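Long-range contact in chorismatase (Streptomyces hygroscopicus, PDB 4BPS), which hydrolyses chorismate to a dihydroxylated cyclohexadiene carboxylic acid and pyruvate in the biosynthesis of the immunosuppressants FK506 and FK520: residues A[242-247]-A[338-343]. Numbering follows the deposited sequence.
Sequences ISATAG and EIEGMV. With 3EB (3-(2-carboxyethyl)benzoic acid), chain B.
The carbonyl oxygen of I339 receives the backbone N of T245 at 2.8 Å, a bent bond (137° at the hydrogen) with the donor well above the carbonyl plane. A CA-H...O contact from A244 reaches the same oxygen, its CA 3.5 Å away. The return bond, I339 N to T245 O at 3.0 Å, is straighter, and I242 N closes on G341 O at 2.9 Å. Between these antiparallel pairs the register slips by one residue: a beta bulge, at which T245 OG1 bonds back to S243 O within its own strand. CB of E340 packs 3.7 Å from A244 N; its CG sits between the backbone N and the carbonyl carbon (chi1 65°), and the extended chain beyond carries the carboxylate to T180, Y299, W138 and, by a salt bridge, K297. On the opposite face I242, T245 and I339 meet helix 259-274. E338 extends from CG along A244 and A246, the two methyls each 3.5 Å from one carboxylate oxygen: A244 CB from OE1, A246 CB from OE2. OE2 also lies 3.2 Å from CA of the bound 3-(2-carboxyethyl)benzoic acid. An alanine in place of E338 removes the proton acceptor and would probably open a gap beside both methyls. Y155, R162, Y215 and R228 hydrogen-bond the ligand, and A244 O adjoins its ring. The bulged antiparallel pair thus forms part of the chorismatase active site, bringing the catalytic glutamate up to the ligand within the YjgF-like fold.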
ATOM      1  N   ILE A 242       3.289  -6.733   3.468  1.00  5.08           N
ATOM      2  CA  ILE A 242       3.297  -7.388   2.169  1.00  5.21           C
ATOM      3  C   ILE A 242       2.633  -6.447   1.162  1.00  4.92           C
ATOM      4  O   ILE A 242       1.545  -5.920   1.417  1.00  5.17           O
ATOM      5  CB  ILE A 242       2.568  -8.732   2.219  1.00  5.94           C
ATOM      6  CG1 ILE A 242       3.094  -9.617   3.366  1.00  6.79           C
ATOM      7  CG2 ILE A 242       2.716  -9.442   0.866  1.00  6.58           C
ATOM      8  CD1 ILE A 242       2.098 -10.642   3.829  1.00  8.33           C
ATOM      9  N   SER A 243       3.286  -6.242   0.027  1.00  4.72           N
ATOM     10  CA  SER A 243       2.726  -5.414  -1.047  1.00  4.96           C
ATOM     11  C   SER A 243       1.411  -5.973  -1.547  1.00  4.70           C
ATOM     12  O   SER A 243       1.119  -7.161  -1.362  1.00  4.95           O
ATOM     13  CB  SER A 243       3.707  -5.374  -2.207  1.00  4.92           C
ATOM     14  OG  SER A 243       4.847  -4.650  -1.801  1.00  4.93           O
ATOM     15  N   ALA A 244       0.641  -5.129  -2.239  1.00  4.86           N
ATOM     16  CA  ALA A 244      -0.426  -5.663  -3.079  1.00  5.29           C
ATOM     17  C   ALA A 244       0.217  -6.668  -4.031  1.00  4.56           C
ATOM     18  O   ALA A 244       1.223  -6.360  -4.685  1.00  4.90           O
ATOM     19  CB  ALA A 244      -1.090  -4.549  -3.842  1.00  5.74           C
ATOM     20  N   THR A 245      -0.360  -7.867  -4.079  1.00  4.50           N
ATOM     21  CA  THR A 245       0.228  -9.017  -4.762  1.00  5.01           C
ATOM     22  C   THR A 245      -0.764  -9.560  -5.793  1.00  4.57           C
ATOM     23  O   THR A 245      -1.927  -9.798  -5.451  1.00  4.83           O
ATOM     24  CB  THR A 245       0.578 -10.088  -3.717  1.00  5.26           C
ATOM     25  OG1 THR A 245       1.475  -9.539  -2.736  1.00  5.30           O
ATOM     26  CG2 THR A 245       1.272 -11.287  -4.387  1.00  6.29           C
ATOM     27  N   ALA A 246      -0.283  -9.725  -7.019  1.00  5.31           N
ATOM     28  CA  ALA A 246      -1.107 -10.101  -8.157  1.00  5.74           C
ATOM     29  C   ALA A 246      -0.771 -11.495  -8.670  1.00  5.34           C
ATOM     30  O   ALA A 246       0.233 -12.116  -8.270  1.00  6.01           O
ATOM     31  CB  ALA A 246      -0.895  -9.100  -9.291  1.00  6.65           C
ATOM     32  N   GLY A 247      -1.609 -11.966  -9.597  1.00  5.45           N
ATOM     33  CA  GLY A 247      -1.379 -13.219 -10.312  1.00  6.11           C
ATOM     34  C   GLY A 247      -0.411 -13.030 -11.474  1.00  6.29           C
ATOM     35  O   GLY A 247      -0.821 -12.985 -12.654  1.00  7.36           O
ATOM     36  N   GLU A 338      -6.093  -8.489  -6.562  1.00  5.29           N
ATOM     37  CA  GLU A 338      -4.829  -8.413  -5.844  1.00  6.20           C
ATOM     38  C   GLU A 338      -5.110  -8.461  -4.347  1.00  6.04           C
ATOM     39  O   GLU A 338      -6.211  -8.111  -3.907  1.00  6.86           O
ATOM     40  CB  GLU A 338      -4.093  -7.111  -6.103  1.00  7.84           C
ATOM     41  CG  GLU A 338      -3.459  -7.031  -7.437  1.00  7.96           C
ATOM     42  CD  GLU A 338      -2.600  -5.793  -7.545  1.00  8.41           C
ATOM     43  OE1 GLU A 338      -2.907  -4.785  -6.837  1.00  8.29           O
ATOM     44  OE2 GLU A 338      -1.631  -5.790  -8.313  1.00 11.29           O
ATOM     45  N   ILE A 339      -4.109  -8.870  -3.575  1.00  6.04           N
ATOM     46  CA  ILE A 339      -4.236  -8.987  -2.141  1.00  5.89           C
ATOM     47  C   ILE A 339      -3.013  -8.367  -1.470  1.00  4.93           C
ATOM     48  O   ILE A 339      -1.882  -8.647  -1.875  1.00  5.02           O
ATOM     49  CB  ILE A 339      -4.353 -10.461  -1.711  1.00  7.94           C
ATOM     50  CG1 ILE A 339      -5.452 -11.181  -2.494  1.00 11.47           C
ATOM     51  CG2 ILE A 339      -4.613 -10.567  -0.209  1.00  8.57           C
ATOM     52  CD1 ILE A 339      -4.955 -12.140  -3.509  1.00 15.87           C
ATOM     53  N   GLU A 340      -3.243  -7.535  -0.445  1.00  5.12           N
ATOM     54  CA  GLU A 340      -2.181  -7.049   0.417  1.00  5.17           C
ATOM     55  C   GLU A 340      -2.499  -7.470   1.856  1.00  4.80           C
ATOM     56  O   GLU A 340      -3.628  -7.832   2.184  1.00  5.00           O
ATOM     57  CB  GLU A 340      -2.052  -5.515   0.338  1.00  5.39           C
ATOM     58  CG  GLU A 340      -3.260  -4.771   0.858  1.00  5.78           C
ATOM     59  CD  GLU A 340      -3.083  -3.263   0.807  1.00  5.53           C
ATOM     60  OE1 GLU A 340      -2.957  -2.708  -0.304  1.00  5.94           O
ATOM     61  OE2 GLU A 340      -3.068  -2.610   1.897  1.00  6.45           O
ATOM     62  N   GLY A 341      -1.521  -7.336   2.747  1.00  4.83           N
ATOM     63  CA  GLY A 341      -1.755  -7.602   4.145  1.00  5.64           C
ATOM     64  C   GLY A 341      -0.448  -7.468   4.918  1.00  5.42           C
ATOM     65  O   GLY A 341       0.563  -7.017   4.383  1.00  5.75           O
HETATM   66  N   MSE A 342      -0.448  -7.919   6.170  1.00  5.35           N
HETATM   67  CA  MSE A 342       0.756  -7.792   7.001  1.00  5.83           C
HETATM   68  C   MSE A 342       0.803  -8.914   8.020  1.00  6.31           C
HETATM   69  O   MSE A 342      -0.206  -9.561   8.318  1.00  6.74           O
HETATM   70  CB  MSE A 342       0.817  -6.424   7.699  1.00  6.29           C
HETATM   71  CG  MSE A 342      -0.297  -6.169   8.690  1.00  7.35           C
HETATM   72 SE   MSE A 342      -0.013  -4.527   9.715  1.00  9.57          SE
HETATM   73  CE  MSE A 342       1.245  -5.260  10.963  1.00 12.04           C
ATOM     74  N   VAL A 343       1.992  -9.149   8.558  1.00  6.50           N
ATOM     75  CA  VAL A 343       2.155 -10.012   9.715  1.00  7.03           C
ATOM     76  C   VAL A 343       2.647  -9.143  10.869  1.00  7.03           C
ATOM     77  O   VAL A 343       3.712  -8.528  10.794  1.00  7.17           O
ATOM     78  CB  VAL A 343       3.158 -11.149   9.445  1.00  7.58           C
ATOM     79  CG1 VAL A 343       3.232 -12.098  10.644  1.00  8.62           C
ATOM     80  CG2 VAL A 343       2.741 -11.931   8.215  1.00  8.67           C
TER
HETATM   81  C   3EB B1345       2.636  -5.939 -10.089  1.00  5.35           C
HETATM   82  O   3EB B1345       3.297  -5.242 -10.866  1.00  5.73           O
HETATM   83  CA  3EB B1345       1.166  -5.716  -9.872  1.00  5.53           C
HETATM   84  OAB 3EB B1345       2.779   0.504  -8.875  1.00  5.47           O
HETATM   85  OAD 3EB B1345       2.897   0.686  -6.667  1.00  5.49           O
HETATM   86  CAE 3EB B1345       1.562  -4.119  -7.308  1.00  5.28           C
HETATM   87  CAF 3EB B1345       2.045  -3.407  -6.216  1.00  4.97           C
HETATM   88  CAG 3EB B1345       1.397  -3.493  -8.544  1.00  4.77           C
HETATM   89  CAH 3EB B1345       2.357  -2.064  -6.337  1.00  5.00           C
HETATM   90  CAL 3EB B1345       2.636   0.015  -7.736  1.00  5.09           C
HETATM   91  CAM 3EB B1345       1.736  -2.144  -8.653  1.00  4.86           C
HETATM   92  CAN 3EB B1345       2.233  -1.425  -7.566  1.00  5.07           C
HETATM   93  OXT 3EB B1345       3.147  -6.941  -9.457  1.00  5.69           O
HETATM   94  C2  3EB B1345       0.816  -4.218  -9.748  1.00  5.40           C